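Local coordinates for methanosaeta concilii ACLY-B (Methanothrix soehngenii, PDB 6ZNW), which probably carries out the citryl-CoA cleavage step of ATP citrate lyase, which yields acetyl-CoA and oxaloacetate from citrate, CoA and ATP, at residues B[452-457]-B[570-575]; B[459-464]-B[483-488]. All coordinates share one frame; numbering follows the deposited sequence.

Contact 1: B[452-457]-B[570-575]. With Q5B ((3S)-citryl-Coenzyme A), chain F.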
loop_
_atom_site.group_PDB
_atom_site.type_symbol
_atom_site.label_atom_id
_atom_site.label_comp_id
_atom_site.label_asym_id
_atom_site.label_seq_id
_atom_site.Cartn_x
_atom_site.Cartn_y
_atom_site.Cartn_z
ATOM N N GLY B 452 10.759 0.180 12.061
ATOM C CA GLY B 452 11.856 -0.093 11.138
ATOM C C GLY B 452 13.225 0.453 11.502
ATOM O O GLY B 452 14.031 0.766 10.618
ATOM N N ALA B 453 13.526 0.547 12.787
ATOM C CA ALA B 453 14.867 0.944 13.248
ATOM C C ALA B 453 15.762 -0.299 13.490
ATOM O O ALA B 453 16.928 -0.126 13.821
ATOM C CB ALA B 453 14.752 1.713 14.555
ATOM N N ILE B 454 15.203 -1.533 13.420
ATOM C CA ILE B 454 15.943 -2.748 13.743
ATOM C C ILE B 454 17.201 -2.907 12.866
ATOM O O ILE B 454 18.279 -3.127 13.405
ATOM C CB ILE B 454 15.045 -4.025 13.726
ATOM C CG1 ILE B 454 13.697 -3.820 14.479
ATOM C CG2 ILE B 454 15.811 -5.238 14.241
ATOM C CD1 ILE B 454 12.748 -5.106 14.574
ATOM N N ASP B 455 17.074 -2.787 11.537
ATOM C CA ASP B 455 18.215 -2.971 10.642
ATOM C C ASP B 455 19.343 -1.977 10.937
ATOM O O ASP B 455 20.514 -2.360 10.922
ATOM C CB ASP B 455 17.817 -2.744 9.176
ATOM C CG ASP B 455 16.863 -3.727 8.560
ATOM O OD1 ASP B 455 16.690 -4.808 9.127
ATOM O OD2 ASP B 455 16.307 -3.411 7.478
ATOM N N ASP B 456 18.987 -0.677 11.116
ATOM C CA ASP B 456 19.962 0.352 11.404
ATOM C C ASP B 456 20.577 0.176 12.755
ATOM O O ASP B 456 21.770 0.405 12.845
ATOM C CB ASP B 456 19.394 1.741 11.196
ATOM C CG ASP B 456 19.056 1.897 9.727
ATOM O OD1 ASP B 456 19.971 1.739 8.886
ATOM O OD2 ASP B 456 17.856 2.057 9.407
ATOM N N ALA B 457 19.827 -0.300 13.787
ATOM C CA ALA B 457 20.422 -0.552 15.119
ATOM C C ALA B 457 21.463 -1.626 15.012
ATOM O O ALA B 457 22.586 -1.444 15.499
ATOM C CB ALA B 457 19.364 -0.938 16.156
ATOM N N GLY B 570 19.255 -5.856 5.095
ATOM C CA GLY B 570 18.074 -5.473 5.863
ATOM C C GLY B 570 16.993 -6.531 5.975
ATOM O O GLY B 570 15.895 -6.368 5.439
ATOM N N TYR B 571 17.249 -7.581 6.757
ATOM C CA TYR B 571 16.298 -8.657 6.980
ATOM C C TYR B 571 15.379 -8.357 8.178
ATOM O O TYR B 571 14.208 -8.730 8.185
ATOM C CB TYR B 571 17.090 -9.939 7.388
ATOM C CG TYR B 571 17.722 -10.744 6.270
ATOM C CD1 TYR B 571 18.514 -10.133 5.298
ATOM C CD2 TYR B 571 17.581 -12.117 6.220
ATOM C CE1 TYR B 571 19.148 -10.880 4.311
ATOM C CE2 TYR B 571 18.193 -12.866 5.233
ATOM C CZ TYR B 571 18.961 -12.245 4.268
ATOM O OH TYR B 571 19.568 -13.012 3.306
ATOM N N LEU B 572 15.957 -7.760 9.233
ATOM C CA LEU B 572 15.407 -7.727 10.581
ATOM C C LEU B 572 14.172 -6.880 10.772
ATOM O O LEU B 572 13.373 -7.213 11.640
ATOM C CB LEU B 572 16.500 -7.358 11.586
ATOM C CG LEU B 572 17.794 -8.193 11.467
ATOM C CD1 LEU B 572 18.951 -7.618 12.288
ATOM C CD2 LEU B 572 17.549 -9.666 11.782
ATOM N N ASN B 573 13.955 -5.842 9.951
ATOM C CA ASN B 573 12.722 -5.078 10.003
ATOM C C ASN B 573 11.518 -5.945 9.599
ATOM O O ASN B 573 10.405 -5.630 10.000
ATOM C CB ASN B 573 12.792 -3.843 9.090
ATOM C CG ASN B 573 13.707 -2.763 9.606
ATOM O OD1 ASN B 573 14.125 -2.752 10.771
ATOM N ND2 ASN B 573 14.063 -1.838 8.742
ATOM N N GLY B 574 11.747 -7.021 8.836
ATOM C CA GLY B 574 10.748 -7.995 8.435
ATOM C C GLY B 574 10.116 -8.657 9.644
ATOM O O GLY B 574 8.916 -8.914 9.630
ATOM N N LEU B 575 10.892 -8.889 10.708
ATOM C CA LEU B 575 10.417 -9.475 11.941
ATOM C C LEU B 575 9.359 -8.564 12.603
ATOM O O LEU B 575 8.383 -9.068 13.150
ATOM C CB LEU B 575 11.619 -9.596 12.921
ATOM C CG LEU B 575 12.412 -10.852 12.868
ATOM C CD1 LEU B 575 13.670 -10.700 13.681
ATOM C CD2 LEU B 575 11.566 -12.043 13.294
HETATM N N Q5B F . 17.099 11.993 21.022
HETATM C C Q5B F . 11.204 8.600 17.478
HETATM O O Q5B F . 11.222 10.696 19.294
HETATM C C1 Q5B F . 11.890 8.428 18.843
HETATM C C10 Q5B F . 17.478 10.016 20.139
HETATM C C11 Q5B F . 18.106 11.141 20.640
HETATM C C12 Q5B F . 20.113 10.303 20.261
HETATM C C13 Q5B F . 18.309 8.989 19.655
HETATM C C14 Q5B F . 13.393 8.800 18.730
HETATM C C15 Q5B F . 14.145 8.107 17.590
HETATM C C16 Q5B F . 15.602 6.255 16.915
HETATM C C17 Q5B F . 14.631 5.413 16.109
HETATM C C18 Q5B F . 14.174 4.184 16.862
HETATM C C19 Q5B F . 12.317 2.676 17.369
HETATM C C2 Q5B F . 11.715 6.975 19.323
HETATM C C20 Q5B F . 11.449 2.953 18.585
HETATM C C21 Q5B F . 9.319 1.261 18.121
HETATM C C22 Q5B F . 8.345 0.184 18.522
HETATM C C23 Q5B F . 7.285 0.580 19.562
HETATM C C24 Q5B F . 6.869 2.057 19.417
HETATM C C25 Q5B F . 5.971 2.730 20.463
HETATM C C26 Q5B F . 6.074 -0.345 19.356
HETATM C C3 Q5B F . 11.191 9.365 19.818
HETATM C C4 Q5B F . 14.077 14.337 21.597
HETATM C C5 Q5B F . 15.441 14.735 22.136
HETATM C C6 Q5B F . 16.375 15.511 21.209
HETATM C C7 Q5B F . 17.107 14.406 20.451
HETATM C C8 Q5B F . 17.247 13.343 21.543
HETATM C C9 Q5B F . 15.930 11.338 20.738
HETATM N N1 Q5B F . 16.099 10.150 20.211
HETATM N N2 Q5B F . 19.424 11.345 20.733
HETATM N N3 Q5B F . 19.648 9.170 19.733
HETATM N N4 Q5B F . 17.853 7.873 19.088
HETATM N N5 Q5B F . 14.921 7.060 17.918
HETATM N N6 Q5B F . 12.877 3.890 16.789
HETATM O O1 Q5B F . 10.215 11.899 21.299
HETATM O O10 Q5B F . 16.777 18.670 22.130
HETATM O O11 Q5B F . 18.932 17.741 23.270
HETATM O O12 Q5B F . 18.663 17.610 20.743
HETATM O O13 Q5B F . 14.009 8.503 16.425
HETATM O O14 Q5B F . 14.976 3.476 17.463
HETATM O O15 Q5B F . 9.177 1.966 17.169
HETATM O O16 Q5B F . 5.849 3.966 20.506
HETATM O O17 Q5B F . 5.345 1.917 21.326
HETATM O O18 Q5B F . 5.085 0.002 18.750
HETATM O O19 Q5B F . 6.254 -1.601 19.771
HETATM O O2 Q5B F . 9.896 12.659 18.803
HETATM O O20 Q5B F . 7.854 0.406 20.862
HETATM O O21 Q5B F . 14.039 8.621 19.985
HETATM O O3 Q5B F . 12.127 12.853 19.999
HETATM O O4 Q5B F . 13.694 13.034 17.903
HETATM O O5 Q5B F . 12.192 14.967 18.586
HETATM O O6 Q5B F . 14.102 14.324 20.152
HETATM O O7 Q5B F . 16.213 13.565 22.488
HETATM O O8 Q5B F . 18.357 14.743 19.858
HETATM O O9 Q5B F . 17.320 16.106 22.126
HETATM P P Q5B F . 10.753 12.047 19.909
HETATM P P1 Q5B F . 13.038 13.762 19.050
HETATM P P2 Q5B F . 17.906 17.612 22.093
HETATM S S Q5B F . 10.683 1.409 19.209
HETATM O O HOH W 1 16.384 0.102 10.035
HETATM O O HOH W 2 19.425 -6.886 8.521
HETATM O O HOH W 3 14.629 -4.057 5.617
#
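Asp-455 and Asn-573 face each other near the N-terminal ends of helices 454-466 and 573-593, and each side chain accepts a hydrogen bond from the other's backbone N-H. In Asp-455, CB passes 3.9 Å from ND2 of Asn-573. Chi1 of -67° sets CG anti to the carbonyl carbon, 3.4 Å from the same ND2, which lays the carboxylate over the Asn-573 amide, the two planes only 17° apart. OD1 takes the backbone N-H of Asn-573 at 3.0 Å, from above the carboxylate plane. OD2 lies 3.0 Å from ND2 of Asn-573, at an angle too poor for a hydrogen bond, and 3.2 Å from CA of Gly-570, a residue with positive phi just after helix 560-569. The return bond runs from Asp-455 N to OD1 of Asn-573 (3.0 Å, 158° at the hydrogen), with the donor again above the plane of the acceptor group. ND2 of Asn-573 adds a weak bond to Gly-452 O, and a water that accepts from this ND2 also accepts from Asp-456 N. On the apolar flank, CG2 of Ile-454 presses tightly on CB of Leu-572 at 3.5 Å, and both residues also pack on helix 540-554. Ala-453, whose CB sits 3.4 Å from O14 of citryl-CoA, belongs to the ligand pocket. The reciprocal side-chain-to-backbone pairing thus ties the two helices together next to the citryl-CoA site of the citrate synthase-like domain.

Contact 2: B[459-464]-B[483-488]. With Q5B ((3S)-citryl-Coenzyme A), chain F.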
loop_
_atom_site.group_PDB
_atom_site.type_symbol
_atom_site.label_atom_id
_atom_site.label_comp_id
_atom_site.label_asym_id
_atom_site.label_seq_id
_atom_site.Cartn_x
_atom_site.Cartn_y
_atom_site.Cartn_z
ATOM N N ARG B 459 23.172 -2.479 12.307
ATOM C CA ARG B 459 24.239 -1.907 11.496
ATOM C C ARG B 459 25.200 -0.975 12.277
ATOM O O ARG B 459 26.421 -1.184 12.258
ATOM C CB ARG B 459 23.599 -1.195 10.296
ATOM C CG ARG B 459 24.483 -0.917 9.077
ATOM C CD ARG B 459 23.708 -1.102 7.745
ATOM N NE ARG B 459 22.324 -0.607 7.788
ATOM C CZ ARG B 459 21.299 -1.169 7.154
ATOM N NH1 ARG B 459 20.080 -0.656 7.265
ATOM N NH2 ARG B 459 21.485 -2.236 6.392
ATOM N N GLU B 460 24.641 0.014 12.990
ATOM C CA GLU B 460 25.386 1.031 13.710
ATOM C C GLU B 460 26.064 0.534 14.950
ATOM O O GLU B 460 27.204 0.943 15.196
ATOM C CB GLU B 460 24.519 2.258 14.022
ATOM C CG GLU B 460 24.042 2.993 12.776
ATOM C CD GLU B 460 25.124 3.340 11.772
ATOM O OE1 GLU B 460 24.943 3.036 10.573
ATOM O OE2 GLU B 460 26.171 3.882 12.188
ATOM N N PHE B 461 25.402 -0.325 15.748
ATOM C CA PHE B 461 26.056 -0.871 16.931
ATOM C C PHE B 461 27.142 -1.860 16.515
ATOM O O PHE B 461 28.205 -1.862 17.125
ATOM C CB PHE B 461 25.064 -1.533 17.895
ATOM C CG PHE B 461 24.321 -0.525 18.742
ATOM C CD1 PHE B 461 23.212 0.151 18.238
ATOM C CD2 PHE B 461 24.727 -0.252 20.036
ATOM C CE1 PHE B 461 22.526 1.066 19.016
ATOM C CE2 PHE B 461 24.032 0.666 20.816
ATOM C CZ PHE B 461 22.932 1.311 20.304
ATOM N N LYS B 462 26.909 -2.672 15.474
ATOM C CA LYS B 462 27.921 -3.630 15.013
ATOM C C LYS B 462 29.176 -2.888 14.539
ATOM O O LYS B 462 30.261 -3.241 14.954
ATOM C CB LYS B 462 27.366 -4.528 13.896
ATOM C CG LYS B 462 28.189 -5.766 13.605
ATOM C CD LYS B 462 27.722 -6.371 12.296
ATOM C CE LYS B 462 28.625 -7.448 11.769
ATOM N NZ LYS B 462 29.388 -6.985 10.573
ATOM N N ARG B 463 29.009 -1.810 13.744
ATOM C CA ARG B 463 30.101 -0.971 13.246
ATOM C C ARG B 463 30.904 -0.334 14.391
ATOM O O ARG B 463 32.115 -0.459 14.411
ATOM C CB ARG B 463 29.559 0.115 12.291
ATOM C CG ARG B 463 30.632 1.095 11.816
ATOM C CD ARG B 463 30.081 2.337 11.156
ATOM N NE ARG B 463 29.135 3.050 12.012
ATOM C CZ ARG B 463 29.471 3.959 12.923
ATOM N NH1 ARG B 463 30.749 4.264 13.129
ATOM N NH2 ARG B 463 28.532 4.566 13.640
ATOM N N ALA B 464 30.242 0.304 15.356
ATOM C CA ALA B 464 30.911 0.925 16.491
ATOM C C ALA B 464 31.740 -0.080 17.279
ATOM O O ALA B 464 32.919 0.168 17.539
ATOM C CB ALA B 464 29.885 1.596 17.398
ATOM N N ILE B 483 23.065 12.704 13.915
ATOM C CA ILE B 483 22.291 11.503 13.610
ATOM C C ILE B 483 21.846 10.831 14.890
ATOM O O ILE B 483 22.690 10.462 15.719
ATOM C CB ILE B 483 23.130 10.492 12.760
ATOM C CG1 ILE B 483 23.808 11.164 11.557
ATOM C CG2 ILE B 483 22.295 9.286 12.325
ATOM C CD1 ILE B 483 22.826 11.607 10.401
ATOM N N ASN B 484 20.539 10.580 15.028
ATOM C CA ASN B 484 20.033 9.836 16.192
ATOM C C ASN B 484 20.644 8.426 16.217
ATOM O O ASN B 484 20.880 7.870 15.150
ATOM C CB ASN B 484 18.507 9.673 16.092
ATOM C CG ASN B 484 17.716 10.878 16.532
ATOM O OD1 ASN B 484 18.185 11.741 17.257
ATOM N ND2 ASN B 484 16.483 10.955 16.102
ATOM N N ILE B 485 20.922 7.859 17.408
ATOM C CA ILE B 485 21.373 6.476 17.470
ATOM C C ILE B 485 20.129 5.581 17.262
ATOM O O ILE B 485 19.196 5.636 18.056
ATOM C CB ILE B 485 22.062 6.121 18.784
ATOM C CG1 ILE B 485 23.261 7.047 19.073
ATOM C CG2 ILE B 485 22.483 4.643 18.751
ATOM C CD1 ILE B 485 23.816 6.884 20.445
ATOM N N PRO B 486 20.073 4.799 16.173
ATOM C CA PRO B 486 18.905 3.921 15.957
ATOM C C PRO B 486 18.859 2.828 17.033
ATOM O O PRO B 486 19.905 2.331 17.470
ATOM C CB PRO B 486 19.124 3.379 14.544
ATOM C CG PRO B 486 20.586 3.411 14.370
ATOM C CD PRO B 486 21.094 4.609 15.127
ATOM N N GLY B 487 17.658 2.533 17.514
ATOM C CA GLY B 487 17.459 1.577 18.594
ATOM C C GLY B 487 17.540 2.183 19.983
ATOM O O GLY B 487 17.439 1.466 20.987
ATOM N N ILE B 488 17.709 3.535 20.041
ATOM C CA ILE B 488 17.766 4.317 21.268
ATOM C C ILE B 488 16.576 5.304 21.234
ATOM O O ILE B 488 16.278 5.866 20.195
ATOM C CB ILE B 488 19.144 5.046 21.428
ATOM C CG1 ILE B 488 20.290 4.058 21.759
ATOM C CG2 ILE B 488 19.086 6.214 22.431
ATOM C CD1 ILE B 488 20.281 3.460 23.207
HETATM N N Q5B F . 17.099 11.993 21.022
HETATM C C Q5B F . 11.204 8.600 17.478
HETATM O O Q5B F . 11.222 10.696 19.294
HETATM C C1 Q5B F . 11.890 8.428 18.843
HETATM C C10 Q5B F . 17.478 10.016 20.139
HETATM C C11 Q5B F . 18.106 11.141 20.640
HETATM C C12 Q5B F . 20.113 10.303 20.261
HETATM C C13 Q5B F . 18.309 8.989 19.655
HETATM C C14 Q5B F . 13.393 8.800 18.730
HETATM C C15 Q5B F . 14.145 8.107 17.590
HETATM C C16 Q5B F . 15.602 6.255 16.915
HETATM C C17 Q5B F . 14.631 5.413 16.109
HETATM C C18 Q5B F . 14.174 4.184 16.862
HETATM C C19 Q5B F . 12.317 2.676 17.369
HETATM C C2 Q5B F . 11.715 6.975 19.323
HETATM C C20 Q5B F . 11.449 2.953 18.585
HETATM C C21 Q5B F . 9.319 1.261 18.121
HETATM C C22 Q5B F . 8.345 0.184 18.522
HETATM C C23 Q5B F . 7.285 0.580 19.562
HETATM C C24 Q5B F . 6.869 2.057 19.417
HETATM C C25 Q5B F . 5.971 2.730 20.463
HETATM C C26 Q5B F . 6.074 -0.345 19.356
HETATM C C3 Q5B F . 11.191 9.365 19.818
HETATM C C4 Q5B F . 14.077 14.337 21.597
HETATM C C5 Q5B F . 15.441 14.735 22.136
HETATM C C6 Q5B F . 16.375 15.511 21.209
HETATM C C7 Q5B F . 17.107 14.406 20.451
HETATM C C8 Q5B F . 17.247 13.343 21.543
HETATM C C9 Q5B F . 15.930 11.338 20.738
HETATM N N1 Q5B F . 16.099 10.150 20.211
HETATM N N2 Q5B F . 19.424 11.345 20.733
HETATM N N3 Q5B F . 19.648 9.170 19.733
HETATM N N4 Q5B F . 17.853 7.873 19.088
HETATM N N5 Q5B F . 14.921 7.060 17.918
HETATM N N6 Q5B F . 12.877 3.890 16.789
HETATM O O1 Q5B F . 10.215 11.899 21.299
HETATM O O10 Q5B F . 16.777 18.670 22.130
HETATM O O11 Q5B F . 18.932 17.741 23.270
HETATM O O12 Q5B F . 18.663 17.610 20.743
HETATM O O13 Q5B F . 14.009 8.503 16.425
HETATM O O14 Q5B F . 14.976 3.476 17.463
HETATM O O15 Q5B F . 9.177 1.966 17.169
HETATM O O16 Q5B F . 5.849 3.966 20.506
HETATM O O17 Q5B F . 5.345 1.917 21.326
HETATM O O18 Q5B F . 5.085 0.002 18.750
HETATM O O19 Q5B F . 6.254 -1.601 19.771
HETATM O O2 Q5B F . 9.896 12.659 18.803
HETATM O O20 Q5B F . 7.854 0.406 20.862
HETATM O O21 Q5B F . 14.039 8.621 19.985
HETATM O O3 Q5B F . 12.127 12.853 19.999
HETATM O O4 Q5B F . 13.694 13.034 17.903
HETATM O O5 Q5B F . 12.192 14.967 18.586
HETATM O O6 Q5B F . 14.102 14.324 20.152
HETATM O O7 Q5B F . 16.213 13.565 22.488
HETATM O O8 Q5B F . 18.357 14.743 19.858
HETATM O O9 Q5B F . 17.320 16.106 22.126
HETATM P P Q5B F . 10.753 12.047 19.909
HETATM P P1 Q5B F . 13.038 13.762 19.050
HETATM P P2 Q5B F . 17.906 17.612 22.093
HETATM S S Q5B F . 10.683 1.409 19.209
#
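Glu-460 lays its aliphatic stem across the ring of Pro-486 at about a right angle, CG to CG at 3.8 Å. A bend at chi2 (-51°) then carries the carboxylate away from the loop, onward along its own helix to Arg-463. Next in sequence, Phe-461 supplies the main apolar surface. Its CE1 edge meets the carbonyl O of Pro-486 in the ring plane at 3.3 Å, while CG2 of Ile-485 lies 3.6 Å from the same CE1. CZ reaches CG1 of Ile-488 at 4.1 Å, also at the ring edge. Arg-463 grips OE2 of Glu-460 side-on, with NH2 at 2.9 Å and NE at 3.1 Å. Both bonds lie close to the guanidinium plane, and a further salt bridge joins Arg-463 to Glu-477. The loop that meets these side chains forms a type II turn from Ile-485 to Ile-488, with Gly-487 taking the positive phi its third position needs. Its backbone reads the adenine of citryl-CoA: Ile-485 N donates to the ring nitrogen named N3 (N1 of adenine) at 3.0 Å, and the exocyclic amino group, N4, donates to Ile-485 O at 2.8 Å. Gly-487 N and Ile-488 O bind the pantetheine amides. Phe-461 therefore wedges between this coenzyme-binding loop and the helical body, meeting Phe-474 of helix 471-480 edge-to-face and resting on Ala-522 and Val-525 of helix 517-532.

Helix 454-466 serves both contacts, its N-terminal end in contact 1 and its middle in contact 2, and their centres lie about 12 Å apart. Contact 1 is buried apart from Asn-573, and contact 2 is partly open at Glu-460 and Pro-486. Contact 1 buries about twice the area and is mainly polar, pairing side chains with backbone groups, with waters bridging the two segments. Contact 2 is mostly apolar, with a backbone carbonyl at the ring edge; its charged groups pair away from the interface, as in Arg-463 with Glu-460. The two touch where CB of Ala-457 packs 3.6 Å from O of Pro-486. Citryl-CoA meets both, at a single alanine in contact 1 but through backbone hydrogen bonds in 483-488.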